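Local coordinates for protein CDP-4-keto-6-deoxy-D-glucose-3-dehydrase (Yersinia pseudotuberculosis, PDB 3BB8) that probably catalyses the pyridoxal phosphate-dependent C-3 dehydration of CDP-4-keto-6-deoxy-D-glucose during synthesis of lipopolysaccharide sugars, at residues E12-Y17 with E45-V50; V113-A118 with P134-V139. The protein carries 1 engineered substitution. One frame throughout, in Å; residues are numbered along the deposited sequence.

Contact 1: residues E12-Y17 with E45-V50; sequences ELVAQY and ELQLMV
The carboxamide of Gln47 meets Ala15 out of its plane: the methyl carbon CB of Ala15 stands above NE2 of Gln47, 3.4 Å away, with the amide carbon CD slightly farther off. NE2 itself is engaged by the carbonyl oxygen of Ala11, one turn earlier on the helix 6-15, and this hydrogen bond fixes which end of the amide faces that helix. Gln47 gets there with an extended chain beyond CG, CD lying anti to CA (chi2 -172°), which carries the amide across to the other helix. The aliphatic part of the same side chain serves Val14, whose CG1 rests 3.6 Å from CG of Gln47, the two side chains crossing obliquely. With CG1 anti to its backbone N (chi1 169°), Val14 points one methyl at Gln47 and at CB of Leu46, 4.1 Å from that CG1. Its other methyl, CG2, reaches CG2 of Val50 at 4.2 Å, so Val14 is packed by residues from successive turns of helix 43-55. Met49 packs on Cys298 of helix 293-323; Ser53 of the second subunit touches both Leu46 and Met49. Between 12-17 and 45-50 the attraction is thus van der Waals contact; direction comes from the bond of Gln47 to Ala11 O, which would limit how far the two helices can slide or turn against each other.

Contact 2: residues V113-A118 with P134-V139; sequences VITVAA and PVFVDV
The carbonyl oxygen of Val135 is gripped twice from the 113-118 side. Thr115 N donates to Val135 O over 2.8 Å in a nearly straight bond (165° at the hydrogen), and the CA-H of Ile114 adds a contact to the same oxygen. Val113 O in turn accepts from Val135 N at 2.8 Å, and Val137 N closes on Thr115 O at a longer 3.3 Å, bent to 141°. The alternation is that of parallel strands: Val113 and Thr115 bond to 134-139, whereas the backbone of Ile114 bonds to Ala161 and Met163 on the opposite flank, making 112-115 an interior strand. Helix 121-129 connects the pair as a beta-alpha-beta unit in the large sheet of the aspartate aminotransferase fold, and covers the face bearing Val113, Thr115 and Pro134. On that face Thr115 and Phe136 lie side by side. Thr115 OG1, anti to its backbone N (chi1 -173°), bonds to Met163 O, while the methyl CG2 approaches CE2 of Phe136 at 3.8 Å. The ring's edge is met by the backbone of Val116, whose C lies 3.3 Å from CD2 of Phe136; CB of Ala117 touches the same ring carbon at 3.6 Å. Farther on, Val139 crosses Val116 at about a right angle, its CG1 being 3.7 Å from CB of Val116 and also touching CB of Ala118. The side chain of Val116 lies about 9 Å from the bound pyridoxal phosphate.

Contacts 1 and 2 share no helix or strand and sit on opposite sides of the chain's centre, with their centres 45 Å apart. Contact 2 belongs to the core: every touching residue is buried, no other subunit reaches it, and backbone hydrogen bonds set the register while side chains pack around them. Contact 1 is peripheral, its centre about 28 Å from the chain's centre, against about 17 Å for that of contact 2; it mixes buried with partly exposed residues, and lies against the second subunit. Its two helices meet through side chains over about half the buried area of the strand pair. Only contact 2 approaches the cofactor.

Contact 1: residues E12-Y17 with E45-V50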
ATOM      1  N   GLU A  12      -0.575  27.174 -17.401  1.00 73.75           N
ATOM      2  CA  GLU A  12      -1.606  28.168 -17.672  1.00 73.44           C
ATOM      3  C   GLU A  12      -2.906  27.472 -18.036  1.00 72.31           C
ATOM      4  O   GLU A  12      -3.911  27.621 -17.348  1.00 72.33           O
ATOM      5  CB  GLU A  12      -1.190  29.080 -18.830  1.00 75.42           C
ATOM      6  CG  GLU A  12       0.182  29.725 -18.681  1.00 77.90           C
ATOM      7  CD  GLU A  12       0.305  30.584 -17.437  1.00 79.78           C
ATOM      8  OE1 GLU A  12       1.388  31.173 -17.225  1.00 80.79           O
ATOM      9  OE2 GLU A  12      -0.677  30.673 -16.670  1.00 81.17           O
ATOM     10  N   LEU A  13      -2.876  26.708 -19.122  1.00 71.95           N
ATOM     11  CA  LEU A  13      -4.058  25.987 -19.583  1.00 72.93           C
ATOM     12  C   LEU A  13      -4.650  25.109 -18.481  1.00 73.26           C
ATOM     13  O   LEU A  13      -5.783  24.633 -18.589  1.00 72.97           O
ATOM     14  CB  LEU A  13      -3.709  25.126 -20.802  1.00 72.53           C
ATOM     15  CG  LEU A  13      -3.087  25.853 -21.999  1.00 72.61           C
ATOM     16  CD1 LEU A  13      -2.988  24.891 -23.172  1.00 72.20           C
ATOM     17  CD2 LEU A  13      -3.934  27.060 -22.379  1.00 72.04           C
ATOM     18  N   VAL A  14      -3.872  24.895 -17.425  1.00 73.39           N
ATOM     19  CA  VAL A  14      -4.318  24.096 -16.293  1.00 73.33           C
ATOM     20  C   VAL A  14      -4.968  25.024 -15.270  1.00 73.86           C
ATOM     21  O   VAL A  14      -6.090  24.780 -14.824  1.00 74.11           O
ATOM     22  CB  VAL A  14      -3.134  23.336 -15.634  1.00 72.01           C
ATOM     23  CG1 VAL A  14      -3.562  22.735 -14.307  1.00 71.51           C
ATOM     24  CG2 VAL A  14      -2.654  22.232 -16.557  1.00 71.44           C
ATOM     25  N   ALA A  15      -4.266  26.097 -14.913  1.00 74.10           N
ATOM     26  CA  ALA A  15      -4.783  27.060 -13.943  1.00 74.11           C
ATOM     27  C   ALA A  15      -6.109  27.654 -14.412  1.00 74.54           C
ATOM     28  O   ALA A  15      -6.881  28.182 -13.611  1.00 74.44           O
ATOM     29  CB  ALA A  15      -3.764  28.172 -13.711  1.00 72.64           C
ATOM     30  N   GLN A  16      -6.372  27.558 -15.711  1.00 74.79           N
ATOM     31  CA  GLN A  16      -7.599  28.095 -16.283  1.00 75.68           C
ATOM     32  C   GLN A  16      -8.648  27.004 -16.454  1.00 74.90           C
ATOM     33  O   GLN A  16      -9.832  27.291 -16.634  1.00 75.61           O
ATOM     34  CB  GLN A  16      -7.297  28.762 -17.627  1.00 77.88           C
ATOM     35  CG  GLN A  16      -6.261  29.882 -17.536  1.00 81.43           C
ATOM     36  CD  GLN A  16      -5.786  30.373 -18.895  1.00 83.50           C
ATOM     37  OE1 GLN A  16      -4.870  31.196 -18.984  1.00 83.74           O
ATOM     38  NE2 GLN A  16      -6.407  29.873 -19.962  1.00 84.19           N
ATOM     39  N   TYR A  17      -8.211  25.751 -16.407  1.00 74.13           N
ATOM     40  CA  TYR A  17      -9.125  24.621 -16.528  1.00 72.68           C
ATOM     41  C   TYR A  17      -9.701  24.389 -15.136  1.00 73.15           C
ATOM     42  O   TYR A  17     -10.821  23.910 -14.978  1.00 72.60           O
ATOM     43  CB  TYR A  17      -8.376  23.365 -16.980  1.00 69.80           C
ATOM     44  CG  TYR A  17      -9.247  22.128 -17.062  1.00 67.43           C
ATOM     45  CD1 TYR A  17      -9.834  21.745 -18.267  1.00 65.46           C
ATOM     46  CD2 TYR A  17      -9.516  21.359 -15.923  1.00 66.16           C
ATOM     47  CE1 TYR A  17     -10.667  20.627 -18.340  1.00 64.79           C
ATOM     48  CE2 TYR A  17     -10.352  20.240 -15.985  1.00 64.33           C
ATOM     49  CZ  TYR A  17     -10.925  19.882 -17.196  1.00 64.65           C
ATOM     50  OH  TYR A  17     -11.771  18.794 -17.268  1.00 63.27           O
ATOM     51  N   GLU A  45      -3.212  22.085  -6.834  1.00 49.75           N
ATOM     52  CA  GLU A  45      -3.171  20.629  -6.812  1.00 48.16           C
ATOM     53  C   GLU A  45      -3.035  20.057  -8.211  1.00 48.33           C
ATOM     54  O   GLU A  45      -2.139  19.254  -8.466  1.00 47.39           O
ATOM     55  CB  GLU A  45      -4.426  20.034  -6.158  1.00 46.42           C
ATOM     56  CG  GLU A  45      -4.543  20.237  -4.644  1.00 45.87           C
ATOM     57  CD  GLU A  45      -4.877  21.665  -4.269  1.00 45.07           C
ATOM     58  OE1 GLU A  45      -5.569  22.330  -5.065  1.00 47.43           O
ATOM     59  OE2 GLU A  45      -4.467  22.125  -3.185  1.00 43.22           O
ATOM     60  N   LEU A  46      -3.916  20.465  -9.119  1.00 48.71           N
ATOM     61  CA  LEU A  46      -3.860  19.943 -10.479  1.00 49.27           C
ATOM     62  C   LEU A  46      -2.567  20.308 -11.187  1.00 49.46           C
ATOM     63  O   LEU A  46      -2.049  19.526 -11.984  1.00 49.45           O
ATOM     64  CB  LEU A  46      -5.046  20.432 -11.314  1.00 49.43           C
ATOM     65  CG  LEU A  46      -6.391  19.747 -11.049  1.00 50.81           C
ATOM     66  CD1 LEU A  46      -6.987  20.291  -9.762  1.00 50.09           C
ATOM     67  CD2 LEU A  46      -7.337  19.988 -12.219  1.00 48.51           C
ATOM     68  N   GLN A  47      -2.043  21.493 -10.896  1.00 50.27           N
ATOM     69  CA  GLN A  47      -0.812  21.927 -11.536  1.00 50.01           C
ATOM     70  C   GLN A  47       0.358  21.026 -11.150  1.00 50.22           C
ATOM     71  O   GLN A  47       1.025  20.454 -12.024  1.00 48.30           O
ATOM     72  CB  GLN A  47      -0.509  23.380 -11.179  1.00 51.37           C
ATOM     73  CG  GLN A  47      -1.487  24.369 -11.807  1.00 53.55           C
ATOM     74  CD  GLN A  47      -1.073  25.815 -11.614  1.00 53.19           C
ATOM     75  OE1 GLN A  47      -0.833  26.261 -10.490  1.00 52.87           O
ATOM     76  NE2 GLN A  47      -0.992  26.559 -12.715  1.00 53.74           N
ATOM     77  N   LEU A  48       0.597  20.889  -9.846  1.00 48.51           N
ATOM     78  CA  LEU A  48       1.688  20.048  -9.377  1.00 47.88           C
ATOM     79  C   LEU A  48       1.562  18.613  -9.890  1.00 47.99           C
ATOM     80  O   LEU A  48       2.544  18.037 -10.356  1.00 47.89           O
ATOM     81  CB  LEU A  48       1.767  20.060  -7.847  1.00 44.58           C
ATOM     82  CG  LEU A  48       2.013  21.431  -7.214  1.00 44.94           C
ATOM     83  CD1 LEU A  48       2.562  21.255  -5.803  1.00 43.45           C
ATOM     84  CD2 LEU A  48       3.011  22.221  -8.054  1.00 46.23           C
ATOM     85  N   MET A  49       0.369  18.031  -9.827  1.00 47.40           N
ATOM     86  CA  MET A  49       0.217  16.667 -10.315  1.00 48.80           C
ATOM     87  C   MET A  49       0.655  16.581 -11.773  1.00 48.18           C
ATOM     88  O   MET A  49       1.169  15.554 -12.219  1.00 47.18           O
ATOM     89  CB  MET A  49      -1.227  16.186 -10.169  1.00 47.56           C
ATOM     90  CG  MET A  49      -1.627  15.941  -8.731  1.00 49.12           C
ATOM     91  SD  MET A  49      -3.148  15.004  -8.627  1.00 50.10           S
ATOM     92  CE  MET A  49      -4.352  16.299  -9.012  1.00 49.88           C
ATOM     93  N   VAL A  50       0.448  17.663 -12.514  1.00 49.08           N
ATOM     94  CA  VAL A  50       0.854  17.693 -13.911  1.00 50.22           C
ATOM     95  C   VAL A  50       2.374  17.767 -13.966  1.00 49.91           C
ATOM     96  O   VAL A  50       3.003  17.096 -14.786  1.00 48.97           O
ATOM     97  CB  VAL A  50       0.230  18.895 -14.657  1.00 52.01           C
ATOM     98  CG1 VAL A  50       0.950  19.136 -15.977  1.00 50.90           C
ATOM     99  CG2 VAL A  50      -1.239  18.604 -14.941  1.00 53.82           C
TER

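Contact 2: residues V113-A118 with P134-V139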
ATOM      1  N   VAL A 113      -1.864  -4.942  23.443  1.00 39.58           N
ATOM      2  CA  VAL A 113      -1.894  -3.544  23.050  1.00 38.79           C
ATOM      3  C   VAL A 113      -3.242  -3.003  23.535  1.00 39.22           C
ATOM      4  O   VAL A 113      -4.296  -3.542  23.181  1.00 36.58           O
ATOM      5  CB  VAL A 113      -1.818  -3.396  21.512  1.00 37.61           C
ATOM      6  CG1 VAL A 113      -1.799  -1.936  21.133  1.00 36.97           C
ATOM      7  CG2 VAL A 113      -0.591  -4.110  20.978  1.00 35.00           C
ATOM      8  N   ILE A 114      -3.206  -1.962  24.360  1.00 39.69           N
ATOM      9  CA  ILE A 114      -4.430  -1.357  24.875  1.00 40.48           C
ATOM     10  C   ILE A 114      -5.003  -0.380  23.852  1.00 39.70           C
ATOM     11  O   ILE A 114      -4.275   0.440  23.281  1.00 40.32           O
ATOM     12  CB  ILE A 114      -4.167  -0.600  26.193  1.00 41.66           C
ATOM     13  CG1 ILE A 114      -3.854  -1.601  27.308  1.00 40.94           C
ATOM     14  CG2 ILE A 114      -5.381   0.252  26.558  1.00 42.08           C
ATOM     15  CD1 ILE A 114      -3.411  -0.954  28.612  1.00 43.40           C
ATOM     16  N   THR A 115      -6.307  -0.475  23.612  1.00 37.16           N
ATOM     17  CA  THR A 115      -6.958   0.406  22.647  1.00 36.85           C
ATOM     18  C   THR A 115      -8.451   0.454  22.977  1.00 36.23           C
ATOM     19  O   THR A 115      -8.871  -0.091  23.995  1.00 38.40           O
ATOM     20  CB  THR A 115      -6.731  -0.122  21.198  1.00 35.62           C
ATOM     21  OG1 THR A 115      -7.219   0.832  20.251  1.00 37.38           O
ATOM     22  CG2 THR A 115      -7.452  -1.443  20.987  1.00 34.66           C
ATOM     23  N   VAL A 116      -9.253   1.105  22.142  1.00 34.10           N
ATOM     24  CA  VAL A 116     -10.692   1.166  22.397  1.00 33.51           C
ATOM     25  C   VAL A 116     -11.438   0.493  21.254  1.00 34.64           C
ATOM     26  O   VAL A 116     -10.907   0.378  20.148  1.00 36.30           O
ATOM     27  CB  VAL A 116     -11.187   2.626  22.559  1.00 32.00           C
ATOM     28  CG1 VAL A 116     -10.466   3.281  23.731  1.00 31.92           C
ATOM     29  CG2 VAL A 116     -10.958   3.422  21.277  1.00 32.90           C
ATOM     30  N   ALA A 117     -12.655   0.026  21.526  1.00 34.56           N
ATOM     31  CA  ALA A 117     -13.462  -0.646  20.514  1.00 33.38           C
ATOM     32  C   ALA A 117     -14.321   0.326  19.692  1.00 34.36           C
ATOM     33  O   ALA A 117     -14.868  -0.034  18.643  1.00 34.12           O
ATOM     34  CB  ALA A 117     -14.337  -1.699  21.172  1.00 34.83           C
ATOM     35  N   ALA A 118     -14.442   1.560  20.160  1.00 33.17           N
ATOM     36  CA  ALA A 118     -15.217   2.549  19.429  1.00 35.05           C
ATOM     37  C   ALA A 118     -14.276   3.308  18.498  1.00 35.05           C
ATOM     38  O   ALA A 118     -13.882   4.431  18.788  1.00 36.93           O
ATOM     39  CB  ALA A 118     -15.899   3.517  20.397  1.00 34.95           C
ATOM     40  N   PRO A 134      -5.340  -7.436  21.309  1.00 36.25           N
ATOM     41  CA  PRO A 134      -5.943  -6.136  21.611  1.00 36.86           C
ATOM     42  C   PRO A 134      -6.673  -6.207  22.956  1.00 35.87           C
ATOM     43  O   PRO A 134      -7.333  -7.202  23.260  1.00 35.40           O
ATOM     44  CB  PRO A 134      -6.921  -5.924  20.455  1.00 35.65           C
ATOM     45  CG  PRO A 134      -6.372  -6.791  19.362  1.00 37.89           C
ATOM     46  CD  PRO A 134      -5.953  -8.022  20.110  1.00 35.19           C
ATOM     47  N   VAL A 135      -6.527  -5.161  23.757  1.00 36.14           N
ATOM     48  CA  VAL A 135      -7.191  -5.067  25.055  1.00 38.06           C
ATOM     49  C   VAL A 135      -8.006  -3.771  25.038  1.00 37.39           C
ATOM     50  O   VAL A 135      -7.437  -2.683  24.959  1.00 39.81           O
ATOM     51  CB  VAL A 135      -6.161  -5.019  26.201  1.00 37.45           C
ATOM     52  CG1 VAL A 135      -6.875  -4.882  27.539  1.00 38.84           C
ATOM     53  CG2 VAL A 135      -5.324  -6.289  26.188  1.00 38.36           C
ATOM     54  N   PHE A 136      -9.329  -3.887  25.098  1.00 37.94           N
ATOM     55  CA  PHE A 136     -10.201  -2.711  25.048  1.00 39.68           C
ATOM     56  C   PHE A 136     -10.744  -2.171  26.375  1.00 40.81           C
ATOM     57  O   PHE A 136     -10.968  -2.921  27.325  1.00 41.58           O
ATOM     58  CB  PHE A 136     -11.423  -2.983  24.157  1.00 38.02           C
ATOM     59  CG  PHE A 136     -11.097  -3.566  22.808  1.00 37.76           C
ATOM     60  CD1 PHE A 136     -10.997  -4.944  22.640  1.00 38.60           C
ATOM     61  CD2 PHE A 136     -10.938  -2.736  21.695  1.00 35.54           C
ATOM     62  CE1 PHE A 136     -10.746  -5.497  21.381  1.00 39.45           C
ATOM     63  CE2 PHE A 136     -10.687  -3.271  20.436  1.00 34.96           C
ATOM     64  CZ  PHE A 136     -10.592  -4.658  20.276  1.00 38.75           C
ATOM     65  N   VAL A 137     -10.960  -0.855  26.408  1.00 42.38           N
ATOM     66  CA  VAL A 137     -11.567  -0.161  27.546  1.00 43.42           C
ATOM     67  C   VAL A 137     -12.573   0.814  26.929  1.00 45.25           C
ATOM     68  O   VAL A 137     -12.375   1.297  25.813  1.00 47.23           O
ATOM     69  CB  VAL A 137     -10.553   0.627  28.407  1.00 42.02           C
ATOM     70  CG1 VAL A 137      -9.619  -0.335  29.102  1.00 41.16           C
ATOM     71  CG2 VAL A 137      -9.793   1.627  27.555  1.00 42.10           C
ATOM     72  N   ASP A 138     -13.648   1.102  27.651  1.00 46.29           N
ATOM     73  CA  ASP A 138     -14.698   1.980  27.148  1.00 46.45           C
ATOM     74  C   ASP A 138     -14.284   3.421  26.860  1.00 45.41           C
ATOM     75  O   ASP A 138     -13.263   3.904  27.347  1.00 45.57           O
ATOM     76  CB  ASP A 138     -15.880   1.959  28.125  1.00 48.21           C
ATOM     77  CG  ASP A 138     -17.185   2.384  27.478  1.00 48.96           C
ATOM     78  OD1 ASP A 138     -17.452   1.971  26.329  1.00 46.86           O
ATOM     79  OD2 ASP A 138     -17.954   3.119  28.128  1.00 52.63           O
ATOM     80  N   VAL A 139     -15.085   4.096  26.044  1.00 45.12           N
ATOM     81  CA  VAL A 139     -14.834   5.490  25.696  1.00 45.79           C
ATOM     82  C   VAL A 139     -15.816   6.383  26.455  1.00 46.96           C
ATOM     83  O   VAL A 139     -16.640   5.901  27.240  1.00 47.75           O
ATOM     84  CB  VAL A 139     -15.027   5.742  24.188  1.00 44.84           C
ATOM     85  CG1 VAL A 139     -14.020   4.929  23.387  1.00 43.78           C
ATOM     86  CG2 VAL A 139     -16.447   5.385  23.787  1.00 44.51           C
TER